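Long-range contact in response regulator receiver protein (Pseudoalteromonas atlantica T6c, PDB 3KTO), which is a CheY-like response regulator receiver protein, probably acting in signalling that regulates transcription: residues P7-R19 and I47-E61. Residues are numbered along the deposited sequence; the frame is centred on the assembly and turned at random.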
# COMPACT_ATOMS: atom_id res chain seq x y z
N PRO A 7 -19.39 19.92 -15.41
CA PRO A 7 -18.69 18.66 -15.78
C PRO A 7 -18.22 17.91 -14.54
O PRO A 7 -17.46 18.44 -13.72
CB PRO A 7 -17.52 19.06 -16.66
CG PRO A 7 -18.08 20.31 -17.32
CD PRO A 7 -18.83 21.04 -16.19
N ILE A 8 -18.66 16.67 -14.42
CA ILE A 8 -18.32 15.85 -13.27
C ILE A 8 -17.58 14.57 -13.65
O ILE A 8 -17.92 13.92 -14.64
CB ILE A 8 -19.59 15.43 -12.51
CG1 ILE A 8 -20.48 16.65 -12.30
CG2 ILE A 8 -19.21 14.78 -11.19
CD1 ILE A 8 -21.83 16.33 -11.70
N ILE A 9 -16.57 14.22 -12.86
CA ILE A 9 -15.83 12.99 -13.07
C ILE A 9 -15.90 12.22 -11.75
O ILE A 9 -15.48 12.73 -10.71
CB ILE A 9 -14.35 13.22 -13.43
CG1 ILE A 9 -14.25 13.73 -14.87
CG2 ILE A 9 -13.56 11.91 -13.28
CD1 ILE A 9 -12.83 13.77 -15.41
N TYR A 10 -16.44 11.02 -11.81
CA TYR A 10 -16.58 10.19 -10.63
C TYR A 10 -15.31 9.40 -10.36
O TYR A 10 -14.78 8.73 -11.26
CB TYR A 10 -17.74 9.20 -10.80
CG TYR A 10 -19.10 9.85 -10.98
CD1 TYR A 10 -19.60 10.74 -10.03
CD2 TYR A 10 -19.89 9.55 -12.09
CE1 TYR A 10 -20.85 11.32 -10.17
CE2 TYR A 10 -21.15 10.13 -12.24
CZ TYR A 10 -21.63 11.02 -11.28
OH TYR A 10 -22.87 11.59 -11.43
N LEU A 11 -14.83 9.47 -9.13
CA LEU A 11 -13.65 8.73 -8.71
C LEU A 11 -14.08 7.66 -7.71
O LEU A 11 -14.68 7.96 -6.69
CB LEU A 11 -12.61 9.66 -8.07
CG LEU A 11 -11.41 8.98 -7.38
CD1 LEU A 11 -10.67 8.08 -8.37
CD2 LEU A 11 -10.47 10.04 -6.83
N VAL A 12 -13.80 6.40 -8.03
CA VAL A 12 -14.14 5.29 -7.14
C VAL A 12 -12.80 4.67 -6.73
O VAL A 12 -12.10 4.07 -7.54
CB VAL A 12 -15.02 4.25 -7.85
CG1 VAL A 12 -15.58 3.26 -6.85
CG2 VAL A 12 -16.16 4.94 -8.58
N ASP A 13 -12.46 4.82 -5.45
CA ASP A 13 -11.20 4.33 -4.92
C ASP A 13 -11.39 4.20 -3.41
O ASP A 13 -11.82 5.16 -2.77
CB ASP A 13 -10.10 5.37 -5.24
CG ASP A 13 -8.71 4.89 -4.86
OD1 ASP A 13 -8.57 4.17 -3.85
OD2 ASP A 13 -7.74 5.25 -5.56
N HIS A 14 -11.07 3.04 -2.86
CA HIS A 14 -11.23 2.80 -1.43
C HIS A 14 -10.13 3.43 -0.57
O HIS A 14 -10.21 3.41 0.66
CB HIS A 14 -11.26 1.30 -1.15
CG HIS A 14 -10.00 0.60 -1.53
ND1 HIS A 14 -9.60 0.45 -2.83
CD2 HIS A 14 -9.01 0.06 -0.77
CE1 HIS A 14 -8.42 -0.15 -2.87
NE2 HIS A 14 -8.04 -0.40 -1.62
N GLN A 15 -9.10 3.97 -1.21
CA GLN A 15 -8.01 4.59 -0.47
C GLN A 15 -8.30 6.06 -0.19
O GLN A 15 -8.33 6.88 -1.11
CB GLN A 15 -6.70 4.45 -1.25
CG GLN A 15 -6.10 3.05 -1.21
CD GLN A 15 -5.69 2.63 0.20
OE1 GLN A 15 -5.07 3.41 0.93
NE2 GLN A 15 -6.01 1.40 0.57
N LYS A 16 -8.51 6.38 1.08
CA LYS A 16 -8.79 7.75 1.50
C LYS A 16 -7.74 8.73 1.00
O LYS A 16 -8.08 9.78 0.45
CB LYS A 16 -8.88 7.84 3.02
CG LYS A 16 -10.13 7.22 3.61
CD LYS A 16 -10.26 7.56 5.09
CE LYS A 16 -9.18 6.90 5.91
NZ LYS A 16 -9.35 5.43 5.94
N ASP A 17 -6.46 8.40 1.19
CA ASP A 17 -5.38 9.28 0.76
C ASP A 17 -5.45 9.53 -0.75
O ASP A 17 -5.18 10.64 -1.21
CB ASP A 17 -4.01 8.67 1.10
CG ASP A 17 -3.82 8.45 2.60
OD1 ASP A 17 -4.62 8.98 3.39
OD2 ASP A 17 -2.86 7.75 2.98
N ALA A 18 -5.80 8.49 -1.50
CA ALA A 18 -5.90 8.60 -2.95
C ALA A 18 -6.98 9.61 -3.33
O ALA A 18 -6.73 10.51 -4.13
CB ALA A 18 -6.21 7.23 -3.55
N ARG A 19 -8.18 9.46 -2.77
CA ARG A 19 -9.26 10.38 -3.07
C ARG A 19 -8.82 11.80 -2.73
O ARG A 19 -9.10 12.75 -3.46
CB ARG A 19 -10.52 10.02 -2.28
CG ARG A 19 -11.04 8.61 -2.56
CD ARG A 19 -12.47 8.42 -2.08
NE ARG A 19 -12.62 8.47 -0.63
CZ ARG A 19 -12.38 7.46 0.19
NH1 ARG A 19 -11.95 6.30 -0.28
NH2 ARG A 19 -12.60 7.60 1.49
N ILE A 47 -26.33 8.40 -11.70
CA ILE A 47 -25.38 8.92 -12.67
C ILE A 47 -25.91 10.21 -13.28
O ILE A 47 -26.94 10.21 -13.95
CB ILE A 47 -25.10 7.90 -13.78
CG1 ILE A 47 -24.59 6.59 -13.15
CG2 ILE A 47 -24.06 8.46 -14.74
CD1 ILE A 47 -24.14 5.55 -14.15
N SER A 48 -25.19 11.29 -13.02
CA SER A 48 -25.58 12.61 -13.51
C SER A 48 -25.37 12.82 -15.01
O SER A 48 -24.47 12.23 -15.61
CB SER A 48 -24.80 13.68 -12.74
OG SER A 48 -25.07 14.97 -13.26
N ASP A 49 -26.21 13.67 -15.60
CA ASP A 49 -26.11 13.97 -17.02
C ASP A 49 -24.92 14.89 -17.27
O ASP A 49 -24.54 15.12 -18.41
CB ASP A 49 -27.40 14.63 -17.52
CG ASP A 49 -28.54 13.63 -17.69
OD1 ASP A 49 -28.44 12.77 -18.59
OD2 ASP A 49 -29.52 13.70 -16.92
N ASP A 50 -24.34 15.41 -16.19
CA ASP A 50 -23.19 16.30 -16.30
C ASP A 50 -21.88 15.53 -16.10
O ASP A 50 -20.79 16.12 -16.10
CB ASP A 50 -23.30 17.42 -15.27
CG ASP A 50 -24.47 18.35 -15.56
OD1 ASP A 50 -24.42 19.07 -16.58
OD2 ASP A 50 -25.44 18.34 -14.77
N ALA A 51 -21.99 14.22 -15.94
CA ALA A 51 -20.81 13.38 -15.77
C ALA A 51 -20.21 13.15 -17.15
O ALA A 51 -20.93 12.77 -18.08
CB ALA A 51 -21.19 12.05 -15.13
N ILE A 52 -18.91 13.37 -17.27
CA ILE A 52 -18.23 13.19 -18.55
C ILE A 52 -17.20 12.07 -18.49
O ILE A 52 -16.77 11.58 -19.53
CB ILE A 52 -17.52 14.49 -18.99
CG1 ILE A 52 -16.45 14.88 -17.96
CG2 ILE A 52 -18.54 15.62 -19.12
CD1 ILE A 52 -15.54 15.99 -18.40
N GLY A 53 -16.80 11.66 -17.29
CA GLY A 53 -15.82 10.59 -17.18
C GLY A 53 -15.74 9.92 -15.82
O GLY A 53 -16.46 10.30 -14.89
N MSE A 54 -14.87 8.92 -15.70
CA MSE A 54 -14.68 8.20 -14.45
C MSE A 54 -13.23 7.76 -14.25
O MSE A 54 -12.48 7.59 -15.21
CB MSE A 54 -15.58 6.96 -14.39
CG MSE A 54 -17.08 7.25 -14.21
SE MSE A 54 -18.15 5.67 -13.82
CE MSE A 54 -17.25 5.11 -12.26
N ILE A 55 -12.85 7.60 -12.99
CA ILE A 55 -11.52 7.14 -12.61
C ILE A 55 -11.83 6.05 -11.60
O ILE A 55 -12.55 6.28 -10.62
CB ILE A 55 -10.69 8.23 -11.95
CG1 ILE A 55 -10.51 9.39 -12.94
CG2 ILE A 55 -9.34 7.66 -11.51
CD1 ILE A 55 -9.61 10.52 -12.42
N ILE A 56 -11.31 4.85 -11.85
CA ILE A 56 -11.60 3.72 -10.98
C ILE A 56 -10.36 2.92 -10.62
O ILE A 56 -9.54 2.60 -11.49
CB ILE A 56 -12.63 2.77 -11.66
CG1 ILE A 56 -13.86 3.56 -12.11
CG2 ILE A 56 -13.03 1.66 -10.72
CD1 ILE A 56 -14.90 2.69 -12.87
N GLU A 57 -10.23 2.61 -9.33
CA GLU A 57 -9.14 1.80 -8.81
C GLU A 57 -9.51 0.39 -9.22
O GLU A 57 -10.63 -0.06 -8.98
CB GLU A 57 -9.07 1.94 -7.28
CG GLU A 57 -8.45 0.75 -6.52
CD GLU A 57 -7.00 0.47 -6.88
OE1 GLU A 57 -6.15 1.38 -6.73
OE2 GLU A 57 -6.71 -0.66 -7.31
N ALA A 58 -8.59 -0.30 -9.88
CA ALA A 58 -8.84 -1.65 -10.36
C ALA A 58 -9.17 -2.67 -9.29
O ALA A 58 -9.98 -3.58 -9.53
CB ALA A 58 -7.62 -2.16 -11.19
N HIS A 59 -8.56 -2.54 -8.12
CA HIS A 59 -8.76 -3.51 -7.05
C HIS A 59 -9.42 -2.93 -5.80
O HIS A 59 -8.81 -2.90 -4.73
CB HIS A 59 -7.41 -4.13 -6.68
CG HIS A 59 -6.61 -4.56 -7.87
ND1 HIS A 59 -7.11 -5.39 -8.85
CD2 HIS A 59 -5.34 -4.27 -8.24
CE1 HIS A 59 -6.18 -5.59 -9.77
NE2 HIS A 59 -5.10 -4.92 -9.42
N LEU A 60 -10.65 -2.47 -5.96
CA LEU A 60 -11.40 -1.87 -4.86
C LEU A 60 -11.45 -2.80 -3.65
O LEU A 60 -11.75 -3.98 -3.77
CB LEU A 60 -12.81 -1.52 -5.32
CG LEU A 60 -12.86 -0.38 -6.35
CD1 LEU A 60 -14.22 -0.34 -7.02
CD2 LEU A 60 -12.54 0.94 -5.67
N GLU A 61 -11.13 -2.23 -2.49
CA GLU A 61 -11.11 -2.96 -1.23
C GLU A 61 -10.24 -4.22 -1.25
O GLU A 61 -10.47 -5.16 -0.50
CB GLU A 61 -12.54 -3.30 -0.79
CG GLU A 61 -13.41 -2.06 -0.69
CD GLU A 61 -14.65 -2.26 0.16
OE1 GLU A 61 -15.41 -3.22 -0.08
OE2 GLU A 61 -14.88 -1.43 1.08
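Tyr10 leans across the start of strand 51-57. Tyr10 CE2 lies 3.5 Å from the methyl carbon CB of Ala51. Ile47 CG2 lies at the ring edge. CG stands anti to the carbonyl carbon (chi1 -62°), which carries OH out to the turn before the strand. There the Ser48 amide donates to Tyr10 OH in the ring plane (N to OH 2.8 Å, 163° at the hydrogen). Phe42 meets the ring edge-to-face. With an alanine here, the Ser48 amide would probably lose its acceptor and a gap would open beside Ala51.

Strands 8-12 and 51-57 run parallel. Ile8, Tyr10 and Val12 each give an N-H (to Asp50, Gly53 and Ile55) and take one (from Ile52, Ile55 and Glu57). A beta bulge between Ile8 and Ile9 slips the register by one. On the face of Tyr10, Val12 CG2 meets CE of Met54, a selenomethionine bent at chi3. On the other, Gly53 has no side chain, and Ile9 lies across that place, between Ile52 and Ile55. Leu11 CD1 presses tightly on Ile55 CG2 at 3.4 Å. The His14 ring lies with one face under the Leu60-Glu61 backbone; Glu57 CG lies at its edge.

Asp13 OD2 and Glu57 OE1 approach to 4.3 Å. Lys109 salt-bridges both, probably offsetting their repulsion. The three match the acidic pocket of CheY-like receivers, but a glutamate replaces the usual phosphoacceptor aspartate and His14 a usual second acid. This is probably an atypical receiver; phosphorylation cannot be inferred from the fold.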